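Local atomic coordinates of serine--tRNA ligase, cytoplasmic (Candida albicans, PDB entry 3QO8), a protein that catalyses the two-step attachment of serine to tRNA(Ser), first activating serine with ATP to seryl-adenylate and then passing it to the acceptor end of the tRNA. Residues A[322-327]-A[334-339]; A[356-361]-A[365-370]. All coordinates share one frame; numbering follows the deposited sequence.

Contact 1 of 2, residues A[322-327]-A[334-339]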
loop_
_atom_site.group_PDB
_atom_site.type_symbol
_atom_site.label_atom_id
_atom_site.label_comp_id
_atom_site.label_asym_id
_atom_site.label_seq_id
_atom_site.Cartn_x
_atom_site.Cartn_y
_atom_site.Cartn_z
ATOM N N CYS A 322 8.586 10.119 24.528
ATOM C CA CYS A 322 9.220 9.135 23.640
ATOM C C CYS A 322 9.573 9.741 22.279
ATOM O O CYS A 322 10.660 9.513 21.753
ATOM C CB CYS A 322 8.323 7.899 23.423
ATOM S SG CYS A 322 8.400 6.680 24.748
ATOM N N SER A 323 8.641 10.476 21.687
ATOM C CA SER A 323 8.926 11.116 20.401
ATOM C C SER A 323 10.023 12.186 20.521
ATOM O O SER A 323 10.889 12.320 19.645
ATOM C CB SER A 323 7.648 11.701 19.812
ATOM O OG SER A 323 6.742 10.654 19.472
ATOM N N GLU A 324 9.985 12.965 21.600
ATOM C CA GLU A 324 11.033 13.963 21.802
ATOM C C GLU A 324 12.405 13.294 21.861
ATOM O O GLU A 324 13.360 13.729 21.213
ATOM C CB GLU A 324 10.780 14.740 23.087
ATOM C CG GLU A 324 9.540 15.608 23.032
ATOM C CD GLU A 324 9.400 16.451 24.285
ATOM O OE1 GLU A 324 10.230 17.370 24.486
ATOM O OE2 GLU A 324 8.470 16.189 25.067
ATOM N N GLU A 325 12.500 12.230 22.646
ATOM C CA GLU A 325 13.755 11.505 22.767
ATOM C C GLU A 325 14.219 11.013 21.398
ATOM O O GLU A 325 15.400 11.104 21.055
ATOM C CB GLU A 325 13.612 10.339 23.749
ATOM C CG GLU A 325 14.903 9.578 23.979
ATOM C CD GLU A 325 14.722 8.329 24.852
ATOM O OE1 GLU A 325 13.613 8.122 25.399
ATOM O OE2 GLU A 325 15.693 7.552 24.974
ATOM N N PHE A 326 13.288 10.496 20.606
ATOM C CA PHE A 326 13.608 10.057 19.252
ATOM C C PHE A 326 14.226 11.197 18.418
ATOM O O PHE A 326 15.275 11.009 17.791
ATOM C CB PHE A 326 12.353 9.485 18.572
ATOM C CG PHE A 326 12.603 8.910 17.186
ATOM C CD1 PHE A 326 13.103 7.628 17.024
ATOM C CD2 PHE A 326 12.330 9.667 16.052
ATOM C CE1 PHE A 326 13.320 7.098 15.755
ATOM C CE2 PHE A 326 12.553 9.152 14.779
ATOM C CZ PHE A 326 13.055 7.868 14.629
ATOM N N TYR A 327 13.594 12.375 18.403
ATOM C CA TYR A 327 14.143 13.486 17.610
ATOM C C TYR A 327 15.434 14.041 18.189
ATOM O O TYR A 327 16.335 14.463 17.453
ATOM C CB TYR A 327 13.084 14.569 17.322
ATOM C CG TYR A 327 12.081 13.955 16.396
ATOM C CD1 TYR A 327 12.350 13.849 15.045
ATOM C CD2 TYR A 327 10.921 13.373 16.884
ATOM C CE1 TYR A 327 11.466 13.213 14.186
ATOM C CE2 TYR A 327 10.028 12.734 16.030
ATOM C CZ TYR A 327 10.311 12.658 14.688
ATOM O OH TYR A 327 9.439 12.008 13.832
ATOM N N TYR A 334 13.553 21.149 17.665
ATOM C CA TYR A 334 12.102 21.104 17.538
ATOM C C TYR A 334 11.438 21.948 18.606
ATOM O O TYR A 334 12.094 22.417 19.529
ATOM C CB TYR A 334 11.585 19.653 17.626
ATOM C CG TYR A 334 11.891 19.002 18.961
ATOM C CD1 TYR A 334 11.095 19.243 20.073
ATOM C CD2 TYR A 334 12.990 18.157 19.111
ATOM C CE1 TYR A 334 11.394 18.666 21.319
ATOM C CE2 TYR A 334 13.292 17.572 20.344
ATOM C CZ TYR A 334 12.495 17.842 21.441
ATOM O OH TYR A 334 12.793 17.272 22.652
ATOM N N ARG A 335 10.133 22.142 18.466
ATOM C CA ARG A 335 9.318 22.646 19.557
ATOM C C ARG A 335 8.093 21.753 19.702
ATOM O O ARG A 335 7.657 21.135 18.734
ATOM C CB ARG A 335 8.881 24.091 19.299
ATOM C CG ARG A 335 8.053 24.284 18.036
ATOM C CD ARG A 335 7.578 25.749 17.903
ATOM N NE ARG A 335 6.640 25.920 16.793
ATOM C CZ ARG A 335 6.325 27.093 16.240
ATOM N NH1 ARG A 335 6.870 28.214 16.689
ATOM N NH2 ARG A 335 5.455 27.146 15.235
ATOM N N VAL A 336 7.561 21.678 20.913
ATOM C CA VAL A 336 6.297 20.979 21.172
ATOM C C VAL A 336 5.219 22.022 21.452
ATOM O O VAL A 336 5.411 22.931 22.283
ATOM C CB VAL A 336 6.432 20.039 22.375
ATOM C CG1 VAL A 336 5.091 19.348 22.686
ATOM C CG2 VAL A 336 7.515 18.991 22.102
ATOM N N VAL A 337 4.097 21.907 20.753
ATOM C CA VAL A 337 3.020 22.884 20.886
ATOM C C VAL A 337 1.693 22.244 21.246
ATOM O O VAL A 337 1.343 21.180 20.735
ATOM C CB VAL A 337 2.856 23.742 19.599
ATOM C CG1 VAL A 337 4.143 24.516 19.309
ATOM C CG2 VAL A 337 2.494 22.872 18.406
ATOM N N GLY A 338 0.949 22.907 22.123
ATOM C CA GLY A 338 -0.373 22.457 22.509
ATOM C C GLY A 338 -1.397 23.022 21.545
ATOM O O GLY A 338 -1.649 24.224 21.526
ATOM N N ILE A 339 -1.993 22.144 20.747
ATOM C CA ILE A 339 -2.906 22.554 19.684
ATOM C C ILE A 339 -4.207 23.161 20.226
ATOM O O ILE A 339 -4.827 22.607 21.143
ATOM C CB ILE A 339 -3.227 21.348 18.744
ATOM C CG1 ILE A 339 -1.938 20.782 18.147
ATOM C CG2 ILE A 339 -4.186 21.764 17.637
ATOM C CD1 ILE A 339 -1.143 21.801 17.297
#

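Contact 2 of 2, residues A[356-361]-A[365-370]. With MG (magnesium ion), chain C; SSA (5'-O-(N-(L-seryl)-sulfamoyl)adenosine), chain B.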
loop_
_atom_site.group_PDB
_atom_site.type_symbol
_atom_site.label_atom_id
_atom_site.label_comp_id
_atom_site.label_asym_id
_atom_site.label_seq_id
_atom_site.Cartn_x
_atom_site.Cartn_y
_atom_site.Cartn_z
ATOM N N ALA A 356 9.435 20.254 13.942
ATOM C CA ALA A 356 10.889 20.279 13.881
ATOM C C ALA A 356 11.331 21.469 13.046
ATOM O O ALA A 356 10.605 21.920 12.163
ATOM C CB ALA A 356 11.424 18.988 13.264
ATOM N N TRP A 357 12.529 21.964 13.331
ATOM C CA TRP A 357 13.066 23.102 12.607
ATOM C C TRP A 357 13.581 22.696 11.233
ATOM O O TRP A 357 14.410 21.801 11.114
ATOM C CB TRP A 357 14.193 23.752 13.419
ATOM C CG TRP A 357 14.794 24.983 12.775
ATOM C CD1 TRP A 357 16.055 25.113 12.247
ATOM C CD2 TRP A 357 14.156 26.258 12.606
ATOM N NE1 TRP A 357 16.235 26.402 11.763
ATOM C CE2 TRP A 357 15.085 27.117 11.975
ATOM C CE3 TRP A 357 12.890 26.760 12.938
ATOM C CZ2 TRP A 357 14.782 28.443 11.662
ATOM C CZ3 TRP A 357 12.595 28.078 12.634
ATOM C CH2 TRP A 357 13.538 28.906 12.005
ATOM N N PHE A 358 13.078 23.362 10.197
ATOM C CA PHE A 358 13.587 23.193 8.847
ATOM C C PHE A 358 14.396 24.457 8.507
ATOM O O PHE A 358 13.817 25.509 8.223
ATOM C CB PHE A 358 12.419 23.011 7.860
ATOM C CG PHE A 358 11.852 21.597 7.809
ATOM C CD1 PHE A 358 11.231 21.029 8.919
ATOM C CD2 PHE A 358 11.927 20.854 6.641
ATOM C CE1 PHE A 358 10.702 19.729 8.866
ATOM C CE2 PHE A 358 11.413 19.563 6.575
ATOM C CZ PHE A 358 10.800 18.989 7.696
ATOM N N PRO A 359 15.735 24.365 8.543
ATOM C CA PRO A 359 16.515 25.611 8.469
ATOM C C PRO A 359 16.486 26.296 7.106
ATOM O O PRO A 359 16.690 27.502 7.068
ATOM C CB PRO A 359 17.935 25.171 8.833
ATOM C CG PRO A 359 17.979 23.699 8.467
ATOM C CD PRO A 359 16.589 23.180 8.762
ATOM N N PHE A 360 16.244 25.571 6.013
ATOM C CA PHE A 360 16.163 26.252 4.732
ATOM C C PHE A 360 14.867 27.047 4.688
ATOM O O PHE A 360 14.853 28.199 4.293
ATOM C CB PHE A 360 16.202 25.298 3.531
ATOM C CG PHE A 360 15.967 26.005 2.221
ATOM C CD1 PHE A 360 17.012 26.630 1.563
ATOM C CD2 PHE A 360 14.693 26.099 1.683
ATOM C CE1 PHE A 360 16.794 27.319 0.365
ATOM C CE2 PHE A 360 14.464 26.782 0.490
ATOM C CZ PHE A 360 15.526 27.397 -0.169
ATOM N N GLN A 361 13.783 26.397 5.083
ATOM C CA GLN A 361 12.463 27.008 5.125
ATOM C C GLN A 361 12.474 28.109 6.171
ATOM O O GLN A 361 11.697 29.053 6.112
ATOM C CB GLN A 361 11.436 25.940 5.521
ATOM C CG GLN A 361 11.630 24.577 4.810
ATOM C CD GLN A 361 11.116 24.596 3.378
ATOM O OE1 GLN A 361 10.082 25.206 3.093
ATOM N NE2 GLN A 361 11.845 23.948 2.467
ATOM N N LYS A 365 8.141 22.886 11.319
ATOM C CA LYS A 365 7.131 22.125 10.566
ATOM C C LYS A 365 6.700 20.889 11.322
ATOM O O LYS A 365 7.527 20.179 11.882
ATOM C CB LYS A 365 7.683 21.680 9.209
ATOM C CG LYS A 365 8.319 22.805 8.388
ATOM C CD LYS A 365 7.272 23.638 7.701
ATOM C CE LYS A 365 7.077 23.188 6.267
ATOM N NZ LYS A 365 6.105 24.066 5.557
ATOM N N GLU A 366 5.404 20.616 11.301
ATOM C CA GLU A 366 4.855 19.469 12.005
ATOM C C GLU A 366 5.463 18.123 11.556
ATOM O O GLU A 366 5.428 17.791 10.376
ATOM C CB GLU A 366 3.352 19.438 11.780
ATOM C CG GLU A 366 2.684 18.218 12.401
ATOM C CD GLU A 366 1.343 17.917 11.770
ATOM O OE1 GLU A 366 0.735 18.833 11.177
ATOM O OE2 GLU A 366 0.898 16.760 11.871
ATOM N N LEU A 367 6.014 17.354 12.493
ATOM C CA LEU A 367 6.458 15.973 12.205
ATOM C C LEU A 367 5.672 14.939 13.015
ATOM O O LEU A 367 5.687 13.752 12.700
ATOM C CB LEU A 367 7.941 15.782 12.541
ATOM C CG LEU A 367 8.979 16.551 11.717
ATOM C CD1 LEU A 367 10.349 15.973 11.989
ATOM C CD2 LEU A 367 8.668 16.473 10.235
ATOM N N VAL A 368 5.034 15.393 14.088
ATOM C CA VAL A 368 4.398 14.499 15.039
ATOM C C VAL A 368 3.117 15.098 15.596
ATOM O O VAL A 368 3.097 16.281 15.965
ATOM C CB VAL A 368 5.351 14.191 16.230
ATOM C CG1 VAL A 368 4.593 13.519 17.376
ATOM C CG2 VAL A 368 6.529 13.332 15.778
ATOM N N SER A 369 2.052 14.291 15.648
ATOM C CA SER A 369 0.882 14.618 16.463
ATOM C C SER A 369 0.700 13.532 17.507
ATOM O O SER A 369 0.794 12.346 17.200
ATOM C CB SER A 369 -0.396 14.718 15.626
ATOM O OG SER A 369 -0.424 15.922 14.889
ATOM N N CYS A 370 0.422 13.951 18.735
ATOM C CA CYS A 370 0.265 13.063 19.873
ATOM C C CYS A 370 -1.061 13.412 20.551
ATOM O O CYS A 370 -1.247 14.543 21.000
ATOM C CB CYS A 370 1.433 13.271 20.848
ATOM S SG CYS A 370 1.351 12.274 22.401
HETATM MG MG MG C . -1.342 16.416 12.726
HETATM N N10 SSA B . -2.201 8.575 13.917
HETATM C CA SSA B . -1.886 9.991 14.100
HETATM C CB SSA B . -0.536 10.140 14.803
HETATM O OG SSA B . 0.536 9.747 13.924
HETATM C C9 SSA B . -1.857 10.697 12.774
HETATM O O9 SSA B . -1.970 10.084 11.719
HETATM N N8 SSA B . -1.694 12.015 12.819
HETATM S S1 SSA B . -1.335 12.895 11.529
HETATM O O1S SSA B . -2.420 12.998 10.596
HETATM O O2S SSA B . -0.945 14.194 11.967
HETATM O "O5'" SSA B . -0.114 12.284 10.815
HETATM C "C5'" SSA B . 1.078 11.992 11.525
HETATM C "C4'" SSA B . 2.278 12.534 10.743
HETATM O "O4'" SSA B . 2.392 11.974 9.428
HETATM C "C3'" SSA B . 2.231 14.026 10.504
HETATM O "O3'" SSA B . 2.615 14.726 11.698
HETATM C "C2'" SSA B . 3.231 14.168 9.363
HETATM O "O2'" SSA B . 4.579 14.127 9.870
HETATM C "C1'" SSA B . 3.003 12.901 8.539
HETATM N N9 SSA B . 2.089 13.178 7.412
HETATM C C8 SSA B . 0.780 13.466 7.485
HETATM N N7 SSA B . 0.313 13.668 6.234
HETATM C C5 SSA B . 1.345 13.495 5.387
HETATM C C6 SSA B . 1.464 13.558 4.012
HETATM N N6 SSA B . 0.375 13.856 3.271
HETATM N N1 SSA B . 2.667 13.322 3.438
HETATM C C2 SSA B . 3.735 13.029 4.191
HETATM N N3 SSA B . 3.645 12.950 5.525
HETATM C C4 SSA B . 2.463 13.193 6.137
HETATM O O HOH W 1 -2.495 17.402 10.716
HETATM O O HOH W 2 -1.648 18.655 13.489
HETATM O O HOH W 3 -3.680 15.623 13.536
#

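Contact 1 of 2, residues A[322-327]-A[334-339]
Y334 and V336 of strand 334-338 reach across to E324 and Y327 of the helix, whose segment runs nearly antiparallel to the strand (168° between their directions, 10.3 Å between axes), closest where the CA atoms of Y327 and Y334 lie 7.9 Å apart. Mainly side chains bridge this gap. The Y334 hydroxyl donates to E324, OH to OE1 3.2 Å, meeting the anti lone pair of that oxygen. OE1 lies at the ring edge near its plane, yet the carboxylate itself stands almost upright to the ring, the planes 87° apart. Y334 holds CG between its backbone N and carbonyl carbon (chi1 62°), and from there the ring runs back along the helix, from beside Y327 to E324. The E324 chain, extended beyond CG, passes across the end of the ring at about a right angle, its CB 3.3 Å from Y334 OH. V336 adds one methyl, CG2, 3.8 Å from E324 CD, giving the carboxylate an apolar neighbour. At the other end of the ring, CD2 of Y334 rests 4.0 Å from CB of Y327, whose own ring turns away from the strand. These buried polar ends have further partners: E324 OE2 forms a salt bridge with R129, and Q328 NE2 hydrogen-bonds Y334 OH, so the phenol is held from two residues of the helix. The strand lies between strands 126-131 and 350-358 of the sheet, and helix 312-329 packs against it while Y327 reaches on to strand 363-372 and hydrogen-bonds L405 through its hydroxyl.

Contact 2 of 2, residues A[356-361]-A[365-370]
E366 OE2 is gripped twice: it binds the magnesium ion at 2.4 Å and accepts a hydrogen bond from O3' of the seryl-sulfamoyl-adenosine, OE2 to O3' 2.7 Å. With CG anti to the backbone N (chi1 176°), the E366 chain stretches from the strand to the metal. S369 OG and the sulfamoyl oxygen O2S also bind the magnesium ion, and three waters complete six ligands; D353 OD1 hydrogen-bonds S369 OG and so positions it from the second shell. The backbone serves the ribose too, since L367 O accepts from O2' of the analogue. Nearer the hairpin turn, two short backbone bonds join the strands in an antiparallel hydrogen-bonded pair, A356 N to K365 O and K365 N to A356 O, both 2.8 Å. The second is the straighter, 168° at its hydrogen against 142°. On the side of the sheet occupied by A356 and K365, packing is close: A356 CB presses on L367 CD1 at 3.4 Å, tighter than a usual carbon contact. The F358 ring crosses the K365 chain at about a right angle, its CD1 3.5 Å from K365 CG, while L367 CD2 comes to the ring edge near its plane, 4.1 Å from CE1. Bends at chi2 and chi3 lead the lysine amine away from this apolar patch, and E363 and D288 make long, weak ion pairs with it. Past the pair a classic beta bulge interrupts the ladder: L367 and V368 both make backbone hydrogen bonds to the single residue L354. This is an antiparallel hairpin of the class II synthetase core, with one strand lining the active site: its E366 and S369 bind the metal beside the adenylate analogue.

Overall arrangement
Both contacts share one sheet of the class II core, their centres about 10 Å apart, and are largely buried: the touching residues of contact 1 entirely, contact 2 with K365 and E366 partly exposed. Contact 1 sets a helix against the sheet through side chains, around a buried phenol-carboxylate bond, whereas contact 2 is strand on strand, tied by backbone bonds and continued into a metal and ligand site. Y327 connects them, its ring packing on V368 and L367, CE2 to V368 CG2 3.6 Å, against the strand that lines one side of the ligand site. Contact 1 thus keeps its polar groups among protein partners, while 365-370 offers several to metal and ribose.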